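Local coordinates for protein cytochrome c7 (Geobacter sulfurreducens, PDB 3H4N) that carries three haem groups on a small single chain and probably passes electrons between redox partners during Fe(III) respiration, at residues A[15-18]-A[19-22]; A[62-65]-A[66-70]. All blocks are in the same frame, centred on the assembly; numbering follows the deposited sequence. Where two conformers were deposited one is given.

Interaction 1 (A[15-18]-A[19-22]). With HEM (protoporphyrin IX containing Fe), chain C.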
ATOM      1  N   THR A  15      -4.535  -6.853  -2.897  1.00  8.27           N
ATOM      2  CA  THR A  15      -4.117  -7.599  -1.714  1.00  9.22           C
ATOM      3  C   THR A  15      -2.816  -7.083  -1.142  1.00  9.30           C
ATOM      4  O   THR A  15      -1.796  -7.100  -1.821  1.00 11.34           O
ATOM      5  CB  THR A  15      -4.013  -9.087  -2.038  1.00  9.90           C
ATOM      6  OG1 THR A  15      -5.318  -9.588  -2.357  1.00 11.98           O
ATOM      7  CG2 THR A  15      -3.600  -9.870  -0.798  1.00 10.58           C
ATOM      8  N   PHE A  16      -2.874  -6.607   0.099  1.00  8.56           N
ATOM      9  CA  PHE A  16      -1.735  -6.026   0.806  1.00  8.37           C
ATOM     10  C   PHE A  16      -1.212  -7.000   1.878  1.00  8.21           C
ATOM     11  O   PHE A  16      -1.965  -7.453   2.745  1.00  9.15           O
ATOM     12  CB  PHE A  16      -2.123  -4.700   1.485  1.00  8.43           C
ATOM     13  CG  PHE A  16      -0.991  -4.106   2.262  1.00  7.43           C
ATOM     14  CD1 PHE A  16       0.025  -3.405   1.607  1.00  7.92           C
ATOM     15  CD2 PHE A  16      -0.860  -4.366   3.622  1.00  7.24           C
ATOM     16  CE1 PHE A  16       1.116  -2.949   2.305  1.00  7.62           C
ATOM     17  CE2 PHE A  16       0.206  -3.904   4.311  1.00  6.86           C
ATOM     18  CZ  PHE A  16       1.200  -3.189   3.665  1.00  7.87           C
ATOM     19  N   ASP A  17       0.078  -7.293   1.823  1.00  7.59           N
ATOM     20  CA  ASP A  17       0.721  -8.269   2.687  1.00  7.87           C
ATOM     21  C   ASP A  17       1.769  -7.547   3.538  1.00  7.08           C
ATOM     22  O   ASP A  17       2.778  -7.085   3.017  1.00  7.27           O
ATOM     23  CB  ASP A  17       1.378  -9.364   1.833  0.50  8.58           C
ATOM     24  CG  ASP A  17       2.025 -10.450   2.666  0.50 11.35           C
ATOM     25  OD1 ASP A  17       3.211 -10.304   3.025  0.50 13.83           O
ATOM     26  OD2 ASP A  17       1.430 -11.496   3.001  0.50 14.88           O
ATOM     27  N   HIS A  18       1.558  -7.459   4.850  1.00  6.59           N
ATOM     28  CA  HIS A  18       2.540  -6.811   5.723  1.00  6.44           C
ATOM     29  C   HIS A  18       3.916  -7.464   5.643  1.00  7.60           C
ATOM     30  O   HIS A  18       4.913  -6.781   5.829  1.00  7.33           O
ATOM     31  CB  HIS A  18       2.111  -6.814   7.201  1.00  5.47           C
ATOM     32  CG  HIS A  18       1.139  -5.730   7.572  1.00  4.38           C
ATOM     33  ND1 HIS A  18      -0.225  -5.905   7.633  1.00  5.75           N
ATOM     34  CD2 HIS A  18       1.364  -4.432   7.865  1.00  3.76           C
ATOM     35  CE1 HIS A  18      -0.782  -4.749   7.961  1.00  2.78           C
ATOM     36  NE2 HIS A  18       0.161  -3.841   8.110  1.00  6.97           N
ATOM     37  N   LYS A  19       3.971  -8.784   5.440  1.00  9.57           N
ATOM     38  CA  LYS A  19       5.261  -9.493   5.400  1.00 11.73           C
ATOM     39  C   LYS A  19       6.200  -8.901   4.351  1.00 11.95           C
ATOM     40  O   LYS A  19       7.406  -8.734   4.599  1.00 14.01           O
ATOM     41  CB  LYS A  19       5.064 -10.993   5.181  0.50 12.43           C
ATOM     42  CG  LYS A  19       6.096 -11.844   5.899  0.50 14.13           C
ATOM     43  CD  LYS A  19       5.909 -13.323   5.586  0.50 15.95           C
ATOM     44  CE  LYS A  19       6.859 -13.790   4.492  0.50 17.43           C
ATOM     45  NZ  LYS A  19       8.239 -13.978   5.023  0.50 18.14           N
ATOM     46  N   LYS A  20       5.629  -8.561   3.198  1.00 10.73           N
ATOM     47  CA  LYS A  20       6.380  -8.004   2.067  1.00 11.19           C
ATOM     48  C   LYS A  20       6.837  -6.572   2.307  1.00 10.34           C
ATOM     49  O   LYS A  20       7.665  -6.051   1.564  1.00 12.15           O
ATOM     50  CB  LYS A  20       5.530  -8.064   0.793  0.50 11.43           C
ATOM     51  CG  LYS A  20       5.361  -9.465   0.236  0.50 12.92           C
ATOM     52  CD  LYS A  20       6.600  -9.916  -0.523  0.50 13.96           C
ATOM     53  CE  LYS A  20       6.477 -11.341  -1.028  0.50 15.00           C
ATOM     54  NZ  LYS A  20       7.817 -11.899  -1.335  0.50 15.38           N
ATOM     55  N   HIS A  21       6.300  -5.937   3.348  1.00  8.36           N
ATOM     56  CA  HIS A  21       6.491  -4.525   3.610  1.00  8.02           C
ATOM     57  C   HIS A  21       7.269  -4.253   4.894  1.00  7.97           C
ATOM     58  O   HIS A  21       7.326  -3.119   5.357  1.00  9.15           O
ATOM     59  CB  HIS A  21       5.111  -3.832   3.589  1.00  6.88           C
ATOM     60  CG  HIS A  21       4.540  -3.758   2.207  1.00  6.32           C
ATOM     61  ND1 HIS A  21       3.833  -4.788   1.625  1.00  6.49           N
ATOM     62  CD2 HIS A  21       4.682  -2.813   1.248  1.00  5.13           C
ATOM     63  CE1 HIS A  21       3.529  -4.464   0.380  1.00  5.51           C
ATOM     64  NE2 HIS A  21       4.036  -3.273   0.121  1.00  5.23           N
ATOM     65  N   ALA A  22       7.890  -5.285   5.458  1.00  8.69           N
ATOM     66  CA  ALA A  22       8.869  -5.071   6.525  1.00  9.21           C
ATOM     67  C   ALA A  22      10.163  -4.522   5.898  1.00 10.35           C
ATOM     68  O   ALA A  22      10.506  -4.861   4.767  1.00 11.82           O
ATOM     69  CB  ALA A  22       9.144  -6.372   7.275  1.00  9.10           C
TER
HETATM   70  CHA HEM C  72      -3.444  -2.471   8.751  1.00  4.38           C
HETATM   71  CHB HEM C  72       0.070  -2.517  12.068  1.00  4.06           C
HETATM   72  CHC HEM C  72       3.348  -1.588   8.698  1.00  4.43           C
HETATM   73  CHD HEM C  72      -0.196  -0.802   5.540  1.00  4.73           C
HETATM   74  C1A HEM C  72      -2.786  -2.566   9.951  1.00  4.73           C
HETATM   75  C2A HEM C  72      -3.377  -2.827  11.230  1.00  5.53           C
HETATM   76  C3A HEM C  72      -2.414  -2.841  12.156  1.00  5.05           C
HETATM   77  C4A HEM C  72      -1.169  -2.584  11.473  1.00  4.15           C
HETATM   78  CMA HEM C  72      -2.554  -3.065  13.674  1.00  4.81           C
HETATM   79  CAA HEM C  72      -4.887  -3.012  11.476  1.00  8.74           C
HETATM   80  CBA HEM C  72      -5.382  -4.390  11.130  1.00 10.73           C
HETATM   81  CGA HEM C  72      -6.850  -4.504  11.483  1.00 13.31           C
HETATM   82  O1A HEM C  72      -7.475  -5.350  10.808  1.00 14.95           O
HETATM   83  O2A HEM C  72      -7.386  -3.803  12.402  1.00 13.37           O
HETATM   84  C1B HEM C  72       1.262  -2.297  11.447  1.00  3.96           C
HETATM   85  C2B HEM C  72       2.556  -2.315  12.090  1.00  4.61           C
HETATM   86  C3B HEM C  72       3.467  -2.074  11.147  1.00  5.07           C
HETATM   87  C4B HEM C  72       2.774  -1.900   9.899  1.00  4.29           C
HETATM   88  CMB HEM C  72       2.782  -2.579  13.591  1.00  5.56           C
HETATM   89  CAB HEM C  72       5.001  -2.034  11.291  1.00  5.01           C
HETATM   90  CBB HEM C  72       5.623  -3.181  11.734  1.00  5.65           C
HETATM   91  C1C HEM C  72       2.666  -1.212   7.573  1.00  4.89           C
HETATM   92  C2C HEM C  72       3.259  -0.640   6.386  1.00  4.44           C
HETATM   93  C3C HEM C  72       2.282  -0.416   5.498  1.00  4.59           C
HETATM   94  C4C HEM C  72       1.041  -0.838   6.118  1.00  4.48           C
HETATM   95  CMC HEM C  72       4.771  -0.354   6.228  1.00  4.32           C
HETATM   96  CAC HEM C  72       2.386   0.186   4.065  1.00  4.96           C
HETATM   97  CBC HEM C  72       3.430  -0.201   3.287  1.00  5.72           C
HETATM   98  C1D HEM C  72      -1.368  -1.208   6.097  1.00  4.46           C
HETATM   99  C2D HEM C  72      -2.629  -1.206   5.411  1.00  5.69           C
HETATM  100  C3D HEM C  72      -3.617  -1.716   6.404  1.00  5.17           C
HETATM  101  C4D HEM C  72      -2.862  -1.995   7.598  1.00  4.29           C
HETATM  102  CMD HEM C  72      -2.901  -0.769   3.980  1.00  6.84           C
HETATM  103  CAD HEM C  72      -5.130  -1.859   6.212  1.00  7.07           C
HETATM  104  CBD HEM C  72      -5.710  -0.530   6.712  1.00  8.70           C
HETATM  105  CGD HEM C  72      -7.199  -0.354   6.524  1.00  9.40           C
HETATM  106  O1D HEM C  72      -7.755   0.706   6.932  1.00 10.21           O
HETATM  107  O2D HEM C  72      -7.830  -1.276   5.943  1.00 11.37           O
HETATM  108  NA  HEM C  72      -1.432  -2.424  10.129  1.00  4.05           N
HETATM  109  NB  HEM C  72       1.420  -2.056  10.118  1.00  4.45           N
HETATM  110  NC  HEM C  72       1.310  -1.310   7.379  1.00  4.82           N
HETATM  111  ND  HEM C  72      -1.522  -1.667   7.386  1.00  4.48           N
HETATM  112 FE   HEM C  72      -0.051  -1.885   8.724  1.00  4.27          FE

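Interaction 2 (A[62-65]-A[66-70]). With HEM (protoporphyrin IX containing Fe), chain E.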
ATOM      1  N   GLY A  62       8.044  -3.683  -6.663  1.00  7.48           N
ATOM      2  CA  GLY A  62       6.624  -3.701  -6.402  1.00  7.02           C
ATOM      3  C   GLY A  62       5.794  -3.228  -7.583  1.00  6.72           C
ATOM      4  O   GLY A  62       6.305  -2.658  -8.536  1.00  7.23           O
ATOM      5  N   PRO A  63       4.494  -3.484  -7.508  1.00  6.89           N
ATOM      6  CA  PRO A  63       3.582  -3.227  -8.632  1.00  7.00           C
ATOM      7  C   PRO A  63       3.382  -1.739  -8.935  1.00  7.13           C
ATOM      8  O   PRO A  63       3.118  -0.920  -8.041  1.00  7.65           O
ATOM      9  CB  PRO A  63       2.275  -3.876  -8.162  1.00  7.64           C
ATOM     10  CG  PRO A  63       2.356  -3.892  -6.686  1.00  8.11           C
ATOM     11  CD  PRO A  63       3.790  -4.085  -6.358  1.00  6.58           C
ATOM     12  N   THR A  64       3.496  -1.392 -10.215  1.00  7.19           N
ATOM     13  CA  THR A  64       3.265  -0.016 -10.653  1.00  8.22           C
ATOM     14  C   THR A  64       2.209   0.146 -11.759  1.00  8.53           C
ATOM     15  O   THR A  64       1.844   1.275 -12.088  1.00  9.11           O
ATOM     16  CB  THR A  64       4.575   0.597 -11.158  1.00  8.94           C
ATOM     17  OG1 THR A  64       5.036  -0.169 -12.276  1.00 10.23           O
ATOM     18  CG2 THR A  64       5.689   0.504 -10.096  1.00  9.98           C
ATOM     19  N   LYS A  65       1.743  -0.955 -12.334  1.00  8.23           N
ATOM     20  CA  LYS A  65       0.742  -0.928 -13.403  1.00  8.80           C
ATOM     21  C   LYS A  65      -0.607  -1.367 -12.835  1.00  7.41           C
ATOM     22  O   LYS A  65      -0.672  -2.144 -11.877  1.00  7.15           O
ATOM     23  CB  LYS A  65       1.166  -1.841 -14.554  1.00  9.67           C
ATOM     24  CG  LYS A  65       2.627  -1.629 -14.987  0.50 12.06           C
ATOM     25  CD  LYS A  65       2.776  -1.401 -16.477  0.50 14.09           C
ATOM     26  CE  LYS A  65       4.244  -1.292 -16.877  0.50 15.61           C
ATOM     27  NZ  LYS A  65       4.395  -1.014 -18.326  0.50 17.24           N
ATOM     28  N   CYS A  66      -1.702  -0.867 -13.402  1.00  6.76           N
ATOM     29  CA  CYS A  66      -3.027  -1.062 -12.796  1.00  6.49           C
ATOM     30  C   CYS A  66      -3.329  -2.502 -12.416  1.00  6.82           C
ATOM     31  O   CYS A  66      -3.705  -2.771 -11.276  1.00  7.05           O
ATOM     32  CB  CYS A  66      -4.143  -0.576 -13.721  1.00  6.78           C
ATOM     33  SG  CYS A  66      -3.874   0.962 -14.645  1.00  6.13           S
ATOM     34  N   GLY A  67      -3.148  -3.409 -13.374  1.00  6.69           N
ATOM     35  CA  GLY A  67      -3.499  -4.808 -13.187  1.00  6.87           C
ATOM     36  C   GLY A  67      -2.550  -5.590 -12.307  1.00  7.09           C
ATOM     37  O   GLY A  67      -2.881  -6.694 -11.868  1.00  8.24           O
ATOM     38  N   GLU A  68      -1.371  -5.029 -12.038  1.00  7.30           N
ATOM     39  CA  GLU A  68      -0.451  -5.611 -11.055  1.00  7.46           C
ATOM     40  C   GLU A  68      -0.972  -5.474  -9.623  1.00  7.84           C
ATOM     41  O   GLU A  68      -0.665  -6.312  -8.774  1.00  9.43           O
ATOM     42  CB  GLU A  68       0.953  -5.019 -11.206  1.00  7.55           C
ATOM     43  CG  GLU A  68       1.629  -5.364 -12.535  1.00  8.33           C
ATOM     44  CD  GLU A  68       2.940  -4.623 -12.767  1.00  9.41           C
ATOM     45  OE1 GLU A  68       3.702  -5.057 -13.643  1.00 12.77           O
ATOM     46  OE2 GLU A  68       3.220  -3.617 -12.089  1.00  9.43           O
ATOM     47  N   CYS A  69      -1.763  -4.433  -9.353  1.00  6.88           N
ATOM     48  CA  CYS A  69      -2.455  -4.325  -8.067  1.00  6.45           C
ATOM     49  C   CYS A  69      -3.896  -4.816  -8.102  1.00  6.27           C
ATOM     50  O   CYS A  69      -4.308  -5.590  -7.240  1.00  6.50           O
ATOM     51  CB  CYS A  69      -2.447  -2.881  -7.575  1.00  6.44           C
ATOM     52  SG  CYS A  69      -0.825  -2.361  -7.020  1.00  6.78           S
ATOM     53  N   HIS A  70      -4.667  -4.324  -9.068  1.00  5.97           N
ATOM     54  CA  HIS A  70      -6.113  -4.595  -9.174  1.00  6.42           C
ATOM     55  C   HIS A  70      -6.348  -5.918  -9.881  1.00  6.99           C
ATOM     56  O   HIS A  70      -6.041  -6.057 -11.062  1.00  7.70           O
ATOM     57  CB  HIS A  70      -6.800  -3.459  -9.968  1.00  6.02           C
ATOM     58  CG  HIS A  70      -6.816  -2.146  -9.246  1.00  5.61           C
ATOM     59  ND1 HIS A  70      -7.632  -1.916  -8.161  1.00  5.41           N
ATOM     60  CD2 HIS A  70      -6.126  -0.997  -9.448  1.00  5.11           C
ATOM     61  CE1 HIS A  70      -7.428  -0.684  -7.718  1.00  5.05           C
ATOM     62  NE2 HIS A  70      -6.518  -0.105  -8.482  1.00  4.93           N
TER
HETATM   63  CHA HEM E  74      -8.287   2.597  -5.984  1.00  5.22           C
HETATM   64  CHB HEM E  74      -7.933   2.528 -10.810  1.00  5.49           C
HETATM   65  CHC HEM E  74      -3.235   1.633 -10.279  1.00  4.12           C
HETATM   66  CHD HEM E  74      -4.007   0.336  -5.722  1.00  4.02           C
HETATM   67  C1A HEM E  74      -8.626   2.679  -7.315  1.00  4.87           C
HETATM   68  C2A HEM E  74      -9.931   3.003  -7.856  1.00  5.71           C
HETATM   69  C3A HEM E  74      -9.819   2.977  -9.198  1.00  4.95           C
HETATM   70  C4A HEM E  74      -8.448   2.650  -9.533  1.00  4.86           C
HETATM   71  CMA HEM E  74     -10.917   3.230 -10.245  1.00  5.90           C
HETATM   72  CAA HEM E  74     -11.204   3.277  -7.017  1.00  7.45           C
HETATM   73  CBA HEM E  74     -11.890   1.933  -6.764  1.00  8.36           C
HETATM   74  CGA HEM E  74     -13.163   2.017  -5.951  1.00 10.33           C
HETATM   75  O1A HEM E  74     -13.356   2.983  -5.182  1.00 13.35           O
HETATM   76  O2A HEM E  74     -13.984   1.080  -6.038  1.00  8.92           O
HETATM   77  C1B HEM E  74      -6.592   2.326 -11.092  1.00  4.67           C
HETATM   78  C2B HEM E  74      -5.963   2.471 -12.386  1.00  4.76           C
HETATM   79  C3B HEM E  74      -4.661   2.218 -12.240  1.00  4.75           C
HETATM   80  C4B HEM E  74      -4.447   1.934 -10.837  1.00  4.36           C
HETATM   81  CMB HEM E  74      -6.750   2.796 -13.678  1.00  5.62           C
HETATM   82  CAB HEM E  74      -3.535   2.272 -13.297  1.00  5.73           C
HETATM   83  CBB HEM E  74      -3.400   3.461 -13.968  1.00  6.34           C
HETATM   84  C1C HEM E  74      -3.023   1.146  -9.008  1.00  4.51           C
HETATM   85  C2C HEM E  74      -1.793   0.552  -8.514  1.00  5.32           C
HETATM   86  C3C HEM E  74      -2.023   0.171  -7.243  1.00  5.95           C
HETATM   87  C4C HEM E  74      -3.381   0.540  -6.903  1.00  4.63           C
HETATM   88  CMC HEM E  74      -0.520   0.380  -9.358  1.00  6.63           C
HETATM   89  CAC HEM E  74      -1.063  -0.514  -6.243  1.00  6.85           C
HETATM   90  CBC HEM E  74       0.182   0.001  -6.046  1.00  6.39           C
HETATM   91  C1D HEM E  74      -5.213   0.870  -5.375  1.00  4.97           C
HETATM   92  C2D HEM E  74      -5.730   0.821  -4.050  1.00  5.63           C
HETATM   93  C3D HEM E  74      -7.034   1.545  -4.112  1.00  5.37           C
HETATM   94  C4D HEM E  74      -7.196   1.955  -5.476  1.00  4.85           C
HETATM   95  CMD HEM E  74      -5.086   0.179  -2.828  1.00  7.10           C
HETATM   96  CAD HEM E  74      -7.961   1.799  -2.927  1.00  5.76           C
HETATM   97  CBD HEM E  74      -8.899   0.645  -2.568  1.00  7.20           C
HETATM   98  CGD HEM E  74      -9.624   0.872  -1.231  0.50  7.92           C
HETATM   99  O1D HEM E  74      -9.264   1.803  -0.470  0.50  9.64           O
HETATM  100  O2D HEM E  74     -10.593   0.140  -0.868  0.50  8.30           O
HETATM  101  NA  HEM E  74      -7.749   2.459  -8.352  1.00  5.26           N
HETATM  102  NB  HEM E  74      -5.629   2.015 -10.156  1.00  4.22           N
HETATM  103  NC  HEM E  74      -3.960   1.102  -7.999  1.00  4.88           N
HETATM  104  ND  HEM E  74      -6.101   1.532  -6.201  1.00  5.20           N
HETATM  105 FE   HEM E  74      -5.843   1.804  -8.188  1.00  5.06          FE

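Interaction 1 (A[15-18]-A[19-22])
The turn that follows strand 14-16 belongs to the bis-histidine haem sites of this class III-type cytochrome: F16 and H21 meet across it, and H18 and H21 are axial ligands of two different haems. NE2 of H18 binds the haem iron of chain C at 2.1 Å, with H32 as the other axial ligand; H21, with H56, ligates a second haem. The H21 ring is oriented by its ND1, which donates to O of D17 at 2.9 Å and 168°. That oxygen lies in the imidazole plane, whereas ND1 stands above the D17 carbonyl plane. Over the centre of one H21 face sits CE1 of F16, 3.4 Å from H21 ND1; the two ring planes are inclined at 34°, an oblique pair. With CG anti to the backbone N (chi1 178°), the F16 ring swings between the histidines: its CE2 lies over the H18 ring centre, and CZ comes within 3.3 Å of CHD of the haem of chain C. The backbone closes the 3-10 turn with N of H21 donating to O of H18 at 3.0 Å. In one deposited conformer, OD1 of D17 accepts from N of K20 at 3.0 Å through its anti lone pair.

Interaction 2 (A[62-65]-A[66-70])
One carboxylate oxygen, OE2 of E68, accepts two consecutive backbone N-H groups from the loop just ahead of its own short helix. N of T64 donates to OE2 of E68 at 2.9 Å, nearly along the C-O direction, while N of K65 reaches the same OE2 at 3.1 Å from above the carboxylate plane, 51° out of it. E68 CG lies anti to the carbonyl carbon (chi1 -65°) and the chain is extended beyond it, which carries the carboxylate back alongside K65, whose CG packs 3.6 Å from OE2 of E68. The return bond, from N of E68 to O of K65 at 3.0 Å, is bent to 134°; backbone and side chain of E68 thus both hold the loop. Replacing E68 with an alanine would probably leave the T64 and K65 amides without this shared acceptor and the loop freer to shift. P63 adds apolar contacts: its CB meets CB of E68, and its CG lies 3.5 Å from SG of C69. Residues 66-70 are the CxxCH haem-binding motif of c-type cytochromes, its first four residues in a weakly bonded helix, and the bonds bear it out: SG of C66 is joined to CAB of the haem of chain E at 1.9 Å, SG of C69 to CAC of the same haem at 2.0 Å, and NE2 of H70 binds its iron. H49 in helix 45-59 completes the axial pair, and G12 O accepts from H70 ND1. The loop lies against the same helix, with P63 O accepting from H56 ND1 and T64 touching H56 and K57, while C69 and H70 pack on V14 of strand 14-16.

From the N terminus, strand 5-7 pairs antiparallel with strand 14-16, whose last two residues open interaction 1; there a short 3-10 turn bends the chain without reversing it. Helix 45-59 follows, and interaction 2 then closes the 62-70 turn near the C terminus. The two are in series, neither nested nor crossing, with centres 14 Å apart and nearest atoms about 5 Å apart, without touching. Helix 45-59 links them through haem: H56 shares an iron with H21 of interaction 1 and hydrogen-bonds to P63 of interaction 2, while H49 shares another with H70. Between them, the two turns supply axial ligands to all three haems.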